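Local coordinates for protein malyl-CoA lyase/beta-methylmalyl-CoA lyase (Methylobacterium extorquens, PDB 5UGR) that belongs to the HpcH/HpaI aldolase/citrate lyase family of TIM-barrel lyases and holds a magnesium ion at the end of its barrel, at residues Glu140-Met145 with Asp167-Thr172. Numbering follows the deposited sequence.
With MG (magnesium ion), chain B.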
# COMPACT_ATOMS: atom_id res chain seq x y z
N GLU A 140 1.29 20.92 10.71
CA GLU A 140 1.35 22.38 10.48
C GLU A 140 1.69 22.67 9.02
O GLU A 140 2.10 23.78 8.71
CB GLU A 140 2.33 23.06 11.42
CG GLU A 140 3.79 22.61 11.26
CD GLU A 140 4.77 23.36 12.16
OE1 GLU A 140 4.69 24.61 12.10
OE2 GLU A 140 5.57 22.70 12.83
N THR A 141 1.50 21.66 8.16
CA THR A 141 1.73 21.83 6.74
C THR A 141 0.66 21.02 6.01
O THR A 141 0.07 20.06 6.59
CB THR A 141 3.11 21.29 6.30
OG1 THR A 141 3.18 19.87 6.54
CG2 THR A 141 4.26 22.00 6.98
N ALA A 142 0.41 21.37 4.76
CA ALA A 142 -0.49 20.54 3.93
C ALA A 142 0.02 19.15 3.73
O ALA A 142 -0.76 18.20 3.73
CB ALA A 142 -0.70 21.23 2.60
N LEU A 143 1.32 18.98 3.62
CA LEU A 143 1.91 17.63 3.51
C LEU A 143 1.59 16.77 4.70
O LEU A 143 1.17 15.60 4.54
CB LEU A 143 3.44 17.68 3.28
CG LEU A 143 4.19 16.35 3.00
CD1 LEU A 143 3.70 15.66 1.75
CD2 LEU A 143 5.69 16.60 2.99
N GLY A 144 1.81 17.31 5.90
CA GLY A 144 1.48 16.54 7.08
C GLY A 144 -0.01 16.22 7.17
O GLY A 144 -0.40 15.10 7.55
N MET A 145 -0.86 17.20 6.83
CA MET A 145 -2.30 16.94 6.85
C MET A 145 -2.68 15.84 5.88
O MET A 145 -3.56 15.02 6.16
CB MET A 145 -3.05 18.23 6.55
CG MET A 145 -4.53 18.13 6.73
SD MET A 145 -5.11 17.73 8.41
CE MET A 145 -4.63 19.20 9.29
N ASP A 167 1.04 28.08 10.73
CA ASP A 167 1.91 27.45 9.73
C ASP A 167 1.13 26.64 8.71
O ASP A 167 1.48 26.60 7.51
CB ASP A 167 3.14 26.77 10.34
CG ASP A 167 4.19 27.80 10.79
OD1 ASP A 167 4.17 28.94 10.31
OD2 ASP A 167 5.08 27.42 11.57
N TYR A 168 0.02 26.04 9.16
CA TYR A 168 -0.86 25.36 8.23
C TYR A 168 -1.48 26.35 7.24
O TYR A 168 -1.53 26.08 6.02
CB TYR A 168 -1.95 24.59 8.97
CG TYR A 168 -2.98 23.95 8.11
CD1 TYR A 168 -2.74 22.74 7.51
CD2 TYR A 168 -4.19 24.57 7.88
CE1 TYR A 168 -3.70 22.12 6.73
CE2 TYR A 168 -5.17 23.97 7.08
CZ TYR A 168 -4.92 22.75 6.50
OH TYR A 168 -5.86 22.12 5.73
N ALA A 169 -1.95 27.48 7.75
CA ALA A 169 -2.48 28.53 6.87
C ALA A 169 -1.44 28.95 5.84
O ALA A 169 -1.74 29.10 4.68
CB ALA A 169 -2.94 29.70 7.73
N ALA A 170 -0.19 29.14 6.30
CA ALA A 170 0.86 29.55 5.36
C ALA A 170 1.09 28.51 4.26
O ALA A 170 1.22 28.81 3.09
CB ALA A 170 2.15 29.85 6.10
N SER A 171 1.09 27.24 4.67
CA SER A 171 1.33 26.13 3.77
C SER A 171 0.20 26.00 2.73
O SER A 171 0.43 25.61 1.58
CB SER A 171 1.46 24.81 4.57
OG SER A 171 1.72 23.71 3.74
N THR A 172 -1.03 26.27 3.16
CA THR A 172 -2.18 26.15 2.26
C THR A 172 -2.45 27.43 1.45
O THR A 172 -3.29 27.45 0.54
CB THR A 172 -3.47 25.71 2.99
OG1 THR A 172 -3.76 26.60 4.08
CG2 THR A 172 -3.39 24.25 3.48
MG MG B . 5.75 26.10 12.94
O HOH W 1 6.58 24.78 14.27
O HOH W 2 4.21 26.47 14.27
O HOH W 3 7.45 25.83 11.69
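The ring of Y168 meets segment 140-145 with its edge: the carbonyl oxygen of T141 lies in the ring plane 4.0 Å from Y168 CD1, and M145 CB sits near the same plane, 3.9 Å from Y168 CE1. M145 crosses the tyrosine at about a right angle, and its bends at chi2 and chi3 bring CE back to CE1 as well. Over one face of the ring, offset toward the rim, lies T172 CG2, a methyl that also touches the CB of A142. F163 adds an edge-to-face ring contact to Y168, and V215 of the second subunit packs on both Y168 and M145.

The other flat groups are the carboxylates of E140 and D167, which run side by side with planes only 18° apart. Each gives one oxygen to magnesium, E140 OE1 and D167 OD2 both at 2.0 Å from the ion; D45 and three waters complete the site. E140 reaches it on a chain extended beyond CG (chi2 176°). E140 OE2 accepts from the metal-bound water 1 at 2.7 Å and from the backbone N of K106, while D167 OD1 forms a salt bridge with R301 of the second subunit.

At the start of helix 142-146, A142 N donates to S171 OG over 2.9 Å in an almost straight bond (175°). At the N-cap of the same helix, T141 OG1 accepts from G144 N at 3.0 Å.

E140 follows barrel strand 134-139, and D167 lies in the helix after the next strand, 158-163. E140 OE1 and D167 OD2 approach to 2.9 Å, a closeness of two acidic groups that the shared cation probably makes tolerable. K106 N and water 1 should help fix the E140 carboxylate plane, while R301 of the second subunit links the metal site to the subunit interface through D167.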